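Local coordinates for protein cytochrome C (Marichromatium purpuratum 984, PDB 5LO9) that probably carries electrons through four c-type hemes as a fused thiosulfate dehydrogenase, passing them between the thiosulfate-binding diheme unit and an electron-accepting diheme unit, at residues C121-G126 with M450-T455. Sequence-based numbering, arbitrary orientation.
Sequences CVRCHG and MPLLDT. With HEC (heme c), chain D.
Cys-121 O is gripped by two backbone amides, His-125 N at 2.9 Å and, weakly, Cys-124 N, within the short helix 121-125 that carries the heme c. Here the CXXCH motif is Cys-Val-Arg-Cys-His. One thioether joins Cys-121 SG to heme CAB (1.8 Å). A second joins Cys-124 SG to heme CAC (2.0 Å). His-125 NE2 binds the iron at 2.1 Å, with Met-167 as the other axial ligand. The rotation of the imidazole is probably fixed by a hydrogen bond from the far side of the ring, between ND1 and Pro-137 O.

Across the contact, Leu-452 does the touching. Its CG lies anti to the backbone N (chi1 -177°), which carries CD2 toward the helix, where this one methyl touches both Cys-124 SG and Arg-123 CG, each at 4.0 Å. Arg-123 crosses the leucine at about a right angle; past CG its chain bends at chi2 and chi3 (55° and 53°), bringing the guanidinium beside Arg-269, which binds the neighbouring heme; both arginines line that heme's pocket. Leu-453 meets the heme held by Cys-124, laying CB 3.9 Å from CBC, the methyl of the vinyl-derived arm, while its side chain also packs on helix 166-171.

The loop 450-455 thus faces two hemes: it starts at Met-450, whose SD binds the iron of the neighbouring heme opposite His-406, passes through the cis peptide before Pro-451, and then lays two leucines against the thioether side of the heme that Cys-121 and Cys-124 hold. The contact between the segments is small and apolar, without polar bonds, and joins the heme-binding helix 121-125 to the loop between helices 439-449 and 460-470, parts of two different cytochrome c-type regions; its chemistry is consistent with a close, buried passage for electrons between their hemes.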
loop_
_atom_site.group_PDB
_atom_site.type_symbol
_atom_site.label_atom_id
_atom_site.label_comp_id
_atom_site.label_asym_id
_atom_site.label_seq_id
_atom_site.Cartn_x
_atom_site.Cartn_y
_atom_site.Cartn_z
ATOM N N CYS A 121 -13.399 -29.107 4.716
ATOM C CA CYS A 121 -13.275 -30.418 5.324
ATOM C C CYS A 121 -11.877 -30.593 5.908
ATOM O O CYS A 121 -11.708 -31.171 6.989
ATOM C CB CYS A 121 -13.582 -31.507 4.295
ATOM S SG CYS A 121 -15.092 -31.213 3.326
ATOM N N VAL A 122 -10.856 -30.071 5.223
ATOM C CA VAL A 122 -9.482 -30.297 5.678
ATOM C C VAL A 122 -9.139 -29.499 6.919
ATOM O O VAL A 122 -8.122 -29.771 7.557
ATOM C CB VAL A 122 -8.451 -29.986 4.568
ATOM C CG1 VAL A 122 -8.658 -30.858 3.370
ATOM C CG2 VAL A 122 -8.542 -28.532 4.128
ATOM N N ARG A 123 -9.983 -28.558 7.310
ATOM C CA ARG A 123 -9.708 -27.787 8.510
ATOM C C ARG A 123 -9.802 -28.649 9.769
ATOM O O ARG A 123 -9.167 -28.335 10.773
ATOM C CB ARG A 123 -10.666 -26.607 8.569
ATOM C CG ARG A 123 -10.186 -25.473 9.378
ATOM C CD ARG A 123 -8.773 -24.987 8.910
ATOM N NE ARG A 123 -8.836 -24.732 7.482
ATOM C CZ ARG A 123 -7.927 -25.055 6.578
ATOM N NH1 ARG A 123 -6.803 -25.675 6.910
ATOM N NH2 ARG A 123 -8.163 -24.733 5.307
ATOM N N CYS A 124 -10.625 -29.696 9.748
ATOM C CA CYS A 124 -10.699 -30.692 10.806
ATOM C C CYS A 124 -10.094 -32.024 10.401
ATOM O O CYS A 124 -9.601 -32.748 11.272
ATOM C CB CYS A 124 -12.158 -30.973 11.218
ATOM S SG CYS A 124 -13.162 -29.672 11.995
ATOM N N HIS A 125 -10.167 -32.398 9.117
ATOM C CA HIS A 125 -9.708 -33.719 8.687
ATOM C C HIS A 125 -8.251 -33.742 8.249
ATOM O O HIS A 125 -7.764 -34.777 7.779
ATOM C CB HIS A 125 -10.594 -34.256 7.562
ATOM C CG HIS A 125 -11.926 -34.746 8.051
ATOM N ND1 HIS A 125 -12.097 -35.997 8.600
ATOM C CD2 HIS A 125 -13.139 -34.143 8.107
ATOM C CE1 HIS A 125 -13.359 -36.149 8.960
ATOM N NE2 HIS A 125 -14.011 -35.039 8.670
ATOM N N GLY A 126 -7.532 -32.651 8.430
ATOM C CA GLY A 126 -6.125 -32.663 8.171
ATOM C C GLY A 126 -5.785 -32.448 6.716
ATOM O O GLY A 126 -6.649 -32.436 5.828
ATOM N N MET A 450 -15.241 -18.922 17.764
ATOM C CA MET A 450 -14.907 -20.241 18.281
ATOM C C MET A 450 -15.993 -20.738 19.225
ATOM O O MET A 450 -16.460 -19.993 20.093
ATOM C CB MET A 450 -13.573 -20.259 19.028
ATOM C CG MET A 450 -12.385 -20.130 18.107
ATOM S SD MET A 450 -12.061 -21.611 17.159
ATOM C CE MET A 450 -11.699 -20.936 15.549
ATOM N N PRO A 451 -16.339 -22.019 19.142
ATOM C CA PRO A 451 -15.706 -23.031 18.282
ATOM C C PRO A 451 -15.860 -22.867 16.789
ATOM O O PRO A 451 -16.884 -22.384 16.350
ATOM C CB PRO A 451 -16.391 -24.316 18.697
ATOM C CG PRO A 451 -16.806 -24.083 20.080
ATOM C CD PRO A 451 -17.263 -22.632 20.088
ATOM N N LEU A 452 -14.858 -23.362 16.057
ATOM C CA LEU A 452 -14.762 -23.250 14.601
ATOM C C LEU A 452 -16.106 -23.357 13.899
ATOM O O LEU A 452 -16.517 -22.439 13.177
ATOM C CB LEU A 452 -13.841 -24.351 14.093
ATOM C CG LEU A 452 -13.542 -24.370 12.628
ATOM C CD1 LEU A 452 -12.658 -23.187 12.272
ATOM C CD2 LEU A 452 -12.898 -25.722 12.346
ATOM N N LEU A 453 -16.816 -24.454 14.156
ATOM C CA LEU A 453 -18.141 -24.705 13.604
ATOM C C LEU A 453 -19.180 -24.310 14.635
ATOM O O LEU A 453 -19.084 -24.688 15.805
ATOM C CB LEU A 453 -18.299 -26.175 13.222
ATOM C CG LEU A 453 -19.555 -26.609 12.489
ATOM C CD1 LEU A 453 -19.845 -25.724 11.293
ATOM C CD2 LEU A 453 -19.415 -28.104 12.086
ATOM N N ASP A 454 -20.174 -23.555 14.193
ATOM C CA ASP A 454 -21.071 -22.899 15.131
ATOM C C ASP A 454 -22.199 -23.814 15.607
ATOM O O ASP A 454 -23.359 -23.395 15.632
ATOM C CB ASP A 454 -21.662 -21.598 14.553
ATOM C CG ASP A 454 -22.405 -21.791 13.253
ATOM O OD1 ASP A 454 -22.298 -22.841 12.592
ATOM O OD2 ASP A 454 -23.154 -20.865 12.926
ATOM N N THR A 455 -21.893 -25.049 16.002
ATOM C CA THR A 455 -22.873 -25.808 16.769
ATOM C C THR A 455 -23.031 -25.237 18.167
ATOM O O THR A 455 -24.086 -25.411 18.801
ATOM C CB THR A 455 -22.453 -27.253 16.909
ATOM O OG1 THR A 455 -21.235 -27.287 17.647
ATOM C CG2 THR A 455 -22.255 -27.894 15.560
HETATM FE FE HEC D . -16.031 -34.699 8.975
HETATM C CHA HEC D . -16.087 -37.903 10.345
HETATM C CHB HEC D . -16.848 -36.038 5.842
HETATM C CHC HEC D . -15.838 -31.519 7.554
HETATM C CHD HEC D . -15.506 -33.341 12.140
HETATM N NA HEC D . -16.387 -36.622 8.244
HETATM C C1A HEC D . -16.359 -37.753 8.937
HETATM C C2A HEC D . -16.677 -38.951 8.140
HETATM C C3A HEC D . -16.923 -38.401 6.805
HETATM C C4A HEC D . -16.712 -36.939 6.986
HETATM C CMA HEC D . -17.293 -39.178 5.572
HETATM C CAA HEC D . -16.747 -40.400 8.551
HETATM C CBA HEC D . -15.387 -41.048 8.340
HETATM C CGA HEC D . -15.433 -42.523 8.668
HETATM O O1A HEC D . -14.355 -43.150 8.745
HETATM O O2A HEC D . -16.552 -43.060 8.844
HETATM N NB HEC D . -16.292 -33.925 7.055
HETATM C C1B HEC D . -16.605 -34.603 5.948
HETATM C C2B HEC D . -16.709 -33.737 4.745
HETATM C C3B HEC D . -16.424 -32.396 5.269
HETATM C C4B HEC D . -16.186 -32.642 6.700
HETATM C CMB HEC D . -17.048 -34.163 3.344
HETATM C CAB HEC D . -16.354 -31.076 4.554
HETATM C CBB HEC D . -17.645 -30.816 3.833
HETATM N NC HEC D . -15.717 -32.778 9.706
HETATM C C1C HEC D . -15.651 -31.660 8.995
HETATM C C2C HEC D . -15.392 -30.458 9.813
HETATM C C3C HEC D . -15.309 -30.977 11.185
HETATM C C4C HEC D . -15.532 -32.433 10.982
HETATM C CMC HEC D . -15.279 -29.056 9.298
HETATM C CAC HEC D . -15.004 -30.288 12.496
HETATM C CBC HEC D . -15.634 -28.952 12.770
HETATM N ND HEC D . -15.830 -35.474 10.890
HETATM C C1D HEC D . -15.655 -34.789 12.008
HETATM C C2D HEC D . -15.563 -35.647 13.205
HETATM C C3D HEC D . -15.723 -36.992 12.704
HETATM C C4D HEC D . -15.881 -36.763 11.240
HETATM C CMD HEC D . -15.376 -35.230 14.609
HETATM C CAD HEC D . -15.717 -38.270 13.506
HETATM C CBD HEC D . -17.141 -38.711 13.869
HETATM C CGD HEC D . -17.144 -39.819 14.902
HETATM O O1D HEC D . -17.963 -40.739 14.704
HETATM O O2D HEC D . -16.346 -39.791 15.878
#